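Ribosome-binding factor A (Thermus thermophilus, PDB 2DYJ) assists late maturation of the 30S ribosomal subunit, binding free 30S particles and supporting efficient processing of 16S rRNA. Local coordinates at residues A[10-15]-A[71-76]; A[18-23]-A[60-65]. All coordinates share one frame; numbering follows the deposited sequence.

Interaction 1: residues A[10-15]-A[71-76]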
loop_
_atom_site.group_PDB
_atom_site.type_symbol
_atom_site.label_atom_id
_atom_site.label_comp_id
_atom_site.label_asym_id
_atom_site.label_seq_id
_atom_site.Cartn_x
_atom_site.Cartn_y
_atom_site.Cartn_z
ATOM N N ALA A 10 0.947 -0.999 11.293
ATOM C CA ALA A 10 -0.487 -0.797 11.463
ATOM C C ALA A 10 -0.888 0.618 11.007
ATOM O O ALA A 10 -1.912 0.802 10.338
ATOM C CB ALA A 10 -0.879 -1.014 12.922
ATOM N N GLN A 11 -0.087 1.624 11.353
ATOM C CA GLN A 11 -0.397 2.986 10.939
ATOM C C GLN A 11 -0.335 3.121 9.412
ATOM O O GLN A 11 -1.195 3.757 8.801
ATOM C CB GLN A 11 0.583 3.993 11.563
ATOM C CG GLN A 11 0.568 4.063 13.083
ATOM C CD GLN A 11 1.475 5.167 13.632
ATOM O OE1 GLN A 11 1.501 5.427 14.839
ATOM N NE2 GLN A 11 2.221 5.819 12.744
ATOM N N LEU A 12 0.702 2.550 8.807
ATOM C CA LEU A 12 0.871 2.611 7.358
ATOM C C LEU A 12 -0.263 1.892 6.629
ATOM O O LEU A 12 -0.724 2.349 5.584
ATOM C CB LEU A 12 2.228 1.999 6.946
ATOM C CG LEU A 12 3.482 2.812 7.301
ATOM C CD1 LEU A 12 4.760 1.973 7.096
ATOM C CD2 LEU A 12 3.534 4.047 6.434
ATOM N N LYS A 13 -0.695 0.755 7.170
ATOM C CA LYS A 13 -1.773 -0.027 6.568
ATOM C C LYS A 13 -3.087 0.747 6.554
ATOM O O LYS A 13 -3.780 0.816 5.527
ATOM C CB LYS A 13 -1.974 -1.331 7.332
ATOM C CG LYS A 13 -3.148 -2.169 6.833
ATOM C CD LYS A 13 -3.197 -3.502 7.561
ATOM C CE LYS A 13 -4.610 -3.856 7.996
ATOM N NZ LYS A 13 -5.514 -4.086 6.842
ATOM N N ARG A 14 -3.443 1.322 7.698
ATOM C CA ARG A 14 -4.685 2.070 7.760
ATOM C C ARG A 14 -4.570 3.308 6.873
ATOM O O ARG A 14 -5.515 3.666 6.174
ATOM C CB ARG A 14 -5.008 2.456 9.211
ATOM C CG ARG A 14 -6.291 3.259 9.343
ATOM C CD ARG A 14 -6.706 3.461 10.800
ATOM N NE ARG A 14 -8.116 3.124 11.004
ATOM C CZ ARG A 14 -8.578 1.886 11.171
ATOM N NH1 ARG A 14 -7.742 0.854 11.172
ATOM N NH2 ARG A 14 -9.877 1.674 11.322
ATOM N N ALA A 15 -3.398 3.935 6.855
ATOM C CA ALA A 15 -3.199 5.132 6.035
ATOM C C ALA A 15 -3.290 4.851 4.535
ATOM O O ALA A 15 -3.941 5.582 3.780
ATOM C CB ALA A 15 -1.839 5.778 6.365
ATOM N N ALA A 71 3.578 10.070 -1.677
ATOM C CA ALA A 71 3.430 11.500 -1.396
ATOM C C ALA A 71 2.309 11.696 -0.364
ATOM O O ALA A 71 2.429 12.524 0.541
ATOM C CB ALA A 71 3.085 12.252 -2.684
ATOM N N ALA A 72 1.225 10.928 -0.522
ATOM C CA ALA A 72 0.067 10.974 0.361
ATOM C C ALA A 72 0.421 10.485 1.750
ATOM O O ALA A 72 -0.050 11.024 2.761
ATOM C CB ALA A 72 -1.081 10.130 -0.217
ATOM N N LEU A 73 1.240 9.445 1.807
ATOM C CA LEU A 73 1.662 8.924 3.090
ATOM C C LEU A 73 2.577 9.933 3.760
ATOM O O LEU A 73 2.508 10.120 4.963
ATOM C CB LEU A 73 2.423 7.606 2.921
ATOM C CG LEU A 73 1.612 6.390 2.470
ATOM C CD1 LEU A 73 2.538 5.159 2.396
ATOM C CD2 LEU A 73 0.489 6.136 3.458
ATOM N N ALA A 74 3.434 10.586 2.980
ATOM C CA ALA A 74 4.375 11.530 3.561
ATOM C C ALA A 74 3.655 12.669 4.268
ATOM O O ALA A 74 4.222 13.317 5.155
ATOM C CB ALA A 74 5.314 12.094 2.493
ATOM N N ARG A 75 2.418 12.913 3.865
ATOM C CA ARG A 75 1.626 13.986 4.461
ATOM C C ARG A 75 0.963 13.598 5.778
ATOM O O ARG A 75 0.467 14.464 6.497
ATOM C CB ARG A 75 0.560 14.464 3.466
ATOM C CG ARG A 75 1.134 15.274 2.308
ATOM C CD ARG A 75 0.043 15.888 1.445
ATOM N NE ARG A 75 -0.592 14.920 0.563
ATOM C CZ ARG A 75 -0.245 14.688 -0.702
ATOM N NH1 ARG A 75 0.751 15.360 -1.275
ATOM N NH2 ARG A 75 -0.900 13.768 -1.396
ATOM N N ARG A 76 0.967 12.311 6.113
ATOM C CA ARG A 76 0.321 11.884 7.343
ATOM C C ARG A 76 1.093 10.972 8.274
ATOM O O ARG A 76 0.620 10.674 9.376
ATOM C CB ARG A 76 -1.039 11.254 7.036
ATOM C CG ARG A 76 -1.043 10.183 5.972
ATOM C CD ARG A 76 -2.478 9.763 5.653
ATOM N NE ARG A 76 -3.125 9.050 6.758
ATOM C CZ ARG A 76 -4.346 8.520 6.682
ATOM N NH1 ARG A 76 -5.052 8.631 5.565
ATOM N NH2 ARG A 76 -4.851 7.850 7.707
#
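Ala15 of helix 5-21 meets Leu73 of helix 66-74 and the guanidinium of Arg76, a few residues on, which reach its CB from different directions. The Arg76 group lies flat across the alanine, with Ala15 CA 3.5 Å above the guanidinium plane and over its centre. Ala15 CB sits on the same face, closest to Arg76 NE at 3.5 Å, while Arg76 CZ is 3.6 Å from Ala15 CA. The torsions explain this approach: CG lies between the backbone N and the carbonyl carbon (chi1 50°), and a bend at chi3 (-68°) turns the guanidinium over the helix. Leu73 reaches across with its two branches divided. CD2 touches Ala15 CB at 3.7 Å, whereas CD1 faces Leu12 CD2 across a looser 4.3 Å. With CA atoms 6.8 Å apart, Ala15 and Leu73 mark the closest backbone approach; the small alanine permits this short spacing. Leu73 also packs on Leu16, and Leu12 on Val77, so the apolar contact runs on beyond the two segments in the helical layer of this KH-type domain. No hydrogen bond joins the segments. The polar end of Arg76 is instead engaged by Glu18 and Glu19 further along helix 5-21, both forming salt bridges to NH1. Two chemistries therefore share one joint: aliphatic packing closes its buried part, and on its exposed side, at Arg76, a flat cation rests on alanine, its rotation probably restrained by the two carboxylates.

Interaction 2: residues A[18-23]-A[60-65]; sequences EEIQAL and RALSRA
Ile20 and Leu62 join the last turns of helices 5-21 and 55-64 through methyl packing, and their side chains cross at about a right angle. Traced outward from the backbone, Ile20 first forks at CB, which stands back 4.5 Å from Leu62 CD2. One branch, CG2, comes to 4.1 Å from Leu62 CD2 and so only grazes it. The other, CG1, is anti to the carbonyl carbon (chi1 -71°) and lies 3.8 Å from Leu62 CD2. From there the chain runs on extended (chi2 176°), carrying its tip, CD1, to within 3.5 Å of Leu62 CD2. One leucine methyl thus meets the isoleucine along its length, with separations shortening towards the tip. In both residues the bond from CA to CB runs past the other segment rather than at it, so the ends of the side chains close the distance. Leu62 also packs on Phe87 of strand 84-89, tying the contact to the sheet.

The second meeting point is smaller. Leu23, just past the helix, directs its CD1 at Ala65 CB, 3.8 Å away, and also packs on Leu28 and on Leu69 of helix 66-74. Ala65 is the first residue to leave helical geometry after helix 55-64 and immediately precedes helix 66-74. It therefore marks the kink of the helix-kink-helix unit recognised in the RbfA version of the KH fold. No hydrogen bond crosses between the segments; the polar tie beside them is the pair of salt bridges from Glu18 and Glu19 to Arg76. Between the four touching side chains, cohesion probably comes from dispersion and burial of apolar surface; with no directional bond, methyl packing sets the spacing.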
loop_
_atom_site.group_PDB
_atom_site.type_symbol
_atom_site.label_atom_id
_atom_site.label_comp_id
_atom_site.label_asym_id
_atom_site.label_seq_id
_atom_site.Cartn_x
_atom_site.Cartn_y
_atom_site.Cartn_z
ATOM N N GLU A 18 -6.737 3.981 3.200
ATOM C CA GLU A 18 -7.531 5.184 2.979
ATOM C C GLU A 18 -7.108 5.955 1.738
ATOM O O GLU A 18 -7.952 6.481 1.008
ATOM C CB GLU A 18 -7.457 6.100 4.203
ATOM C CG GLU A 18 -8.225 5.550 5.396
ATOM C CD GLU A 18 -8.109 6.418 6.636
ATOM O OE1 GLU A 18 -8.662 6.028 7.686
ATOM O OE2 GLU A 18 -7.464 7.481 6.565
ATOM N N GLU A 19 -5.801 6.040 1.500
ATOM C CA GLU A 19 -5.306 6.751 0.332
ATOM C C GLU A 19 -5.660 6.021 -0.961
ATOM O O GLU A 19 -5.897 6.649 -1.984
ATOM C CB GLU A 19 -3.791 6.962 0.423
ATOM C CG GLU A 19 -3.374 7.887 1.561
ATOM C CD GLU A 19 -4.199 9.165 1.595
ATOM O OE1 GLU A 19 -4.473 9.730 0.513
ATOM O OE2 GLU A 19 -4.566 9.605 2.707
ATOM N N ILE A 20 -5.694 4.695 -0.923
ATOM C CA ILE A 20 -6.049 3.945 -2.121
ATOM C C ILE A 20 -7.543 4.176 -2.406
ATOM O O ILE A 20 -7.957 4.385 -3.550
ATOM C CB ILE A 20 -5.765 2.440 -1.915
ATOM C CG1 ILE A 20 -4.251 2.215 -1.898
ATOM C CG2 ILE A 20 -6.455 1.614 -2.994
ATOM C CD1 ILE A 20 -3.808 0.770 -1.616
ATOM N N GLN A 21 -8.352 4.153 -1.351
ATOM C CA GLN A 21 -9.787 4.371 -1.498
ATOM C C GLN A 21 -10.017 5.744 -2.120
ATOM O O GLN A 21 -11.007 5.955 -2.807
ATOM C CB GLN A 21 -10.473 4.296 -0.126
ATOM C CG GLN A 21 -11.489 3.163 0.040
ATOM C CD GLN A 21 -12.936 3.624 -0.144
ATOM O OE1 GLN A 21 -13.292 4.221 -1.168
ATOM N NE2 GLN A 21 -13.777 3.342 0.849
ATOM N N ALA A 22 -9.096 6.675 -1.882
ATOM C CA ALA A 22 -9.219 8.034 -2.431
ATOM C C ALA A 22 -8.867 8.116 -3.920
ATOM O O ALA A 22 -9.193 9.106 -4.588
ATOM C CB ALA A 22 -8.348 9.006 -1.640
ATOM N N LEU A 23 -8.202 7.087 -4.442
ATOM C CA LEU A 23 -7.856 7.072 -5.864
ATOM C C LEU A 23 -9.123 6.774 -6.665
ATOM O O LEU A 23 -10.051 6.136 -6.165
ATOM C CB LEU A 23 -6.797 6.002 -6.141
ATOM C CG LEU A 23 -5.454 6.246 -5.449
ATOM C CD1 LEU A 23 -4.486 5.107 -5.791
ATOM C CD2 LEU A 23 -4.880 7.594 -5.899
ATOM N N ARG A 60 -1.279 -3.269 -11.234
ATOM C CA ARG A 60 -0.627 -2.309 -12.131
ATOM C C ARG A 60 -1.069 -0.905 -11.799
ATOM O O ARG A 60 -0.275 0.036 -11.875
ATOM C CB ARG A 60 -0.956 -2.591 -13.597
ATOM C CG ARG A 60 -0.123 -3.692 -14.209
ATOM C CD ARG A 60 -0.249 -3.642 -15.733
ATOM N NE ARG A 60 -1.580 -4.036 -16.183
ATOM C CZ ARG A 60 -1.972 -5.294 -16.336
ATOM N NH1 ARG A 60 -1.133 -6.293 -16.076
ATOM N NH2 ARG A 60 -3.201 -5.551 -16.766
ATOM N N ALA A 61 -2.346 -0.774 -11.443
ATOM C CA ALA A 61 -2.924 0.518 -11.087
ATOM C C ALA A 61 -2.251 1.095 -9.847
ATOM O O ALA A 61 -1.962 2.301 -9.786
ATOM C CB ALA A 61 -4.444 0.382 -10.858
ATOM N N LEU A 62 -2.005 0.246 -8.856
ATOM C CA LEU A 62 -1.342 0.699 -7.632
ATOM C C LEU A 62 0.096 1.065 -7.943
ATOM O O LEU A 62 0.591 2.123 -7.535
ATOM C CB LEU A 62 -1.382 -0.407 -6.577
ATOM C CG LEU A 62 -2.771 -0.698 -6.012
ATOM C CD1 LEU A 62 -2.764 -2.066 -5.283
ATOM C CD2 LEU A 62 -3.166 0.457 -5.068
ATOM N N SER A 63 0.776 0.191 -8.678
ATOM C CA SER A 63 2.172 0.443 -9.042
ATOM C C SER A 63 2.293 1.783 -9.782
ATOM O O SER A 63 3.227 2.556 -9.565
ATOM C CB SER A 63 2.687 -0.685 -9.944
ATOM O OG SER A 63 2.860 -1.871 -9.193
ATOM N N ARG A 64 1.340 2.057 -10.663
ATOM C CA ARG A 64 1.389 3.308 -11.416
ATOM C C ARG A 64 1.171 4.493 -10.490
ATOM O O ARG A 64 1.721 5.579 -10.717
ATOM C CB ARG A 64 0.333 3.318 -12.515
ATOM C CG ARG A 64 0.340 4.605 -13.331
ATOM C CD ARG A 64 -0.705 4.582 -14.412
ATOM N NE ARG A 64 -0.790 5.865 -15.105
ATOM C CZ ARG A 64 -1.647 6.125 -16.087
ATOM N NH1 ARG A 64 -2.495 5.185 -16.497
ATOM N NH2 ARG A 64 -1.663 7.326 -16.653
ATOM N N ALA A 65 0.384 4.274 -9.434
ATOM C CA ALA A 65 0.072 5.316 -8.467
ATOM C C ALA A 65 1.080 5.383 -7.332
ATOM O O ALA A 65 0.890 6.154 -6.399
ATOM C CB ALA A 65 -1.330 5.068 -7.868
#

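In the fold
Interactions 1 and 2 lie 12 Å apart, centre to centre; both use helix 5-21, the second also the residues just after it. Their second segments belong to consecutive helices, 66-74 and 55-64, and the order is reversed: 10-15 meets 71-76 and the later 18-23 meets the earlier 60-65, so interaction 2 lies within the span bounded by interaction 1. The chain between the interaction 2 segments contains strands 32-38 and 44-50. The contacts are directly linked, because Arg76 NH1 is 2.9 Å from Glu18 OE2 and 3.1 Å from Glu19 OE2, both salt bridges. Together they fasten the N-terminal helix to both arms of the helix-kink-helix, building the helical layer of this KH-type domain.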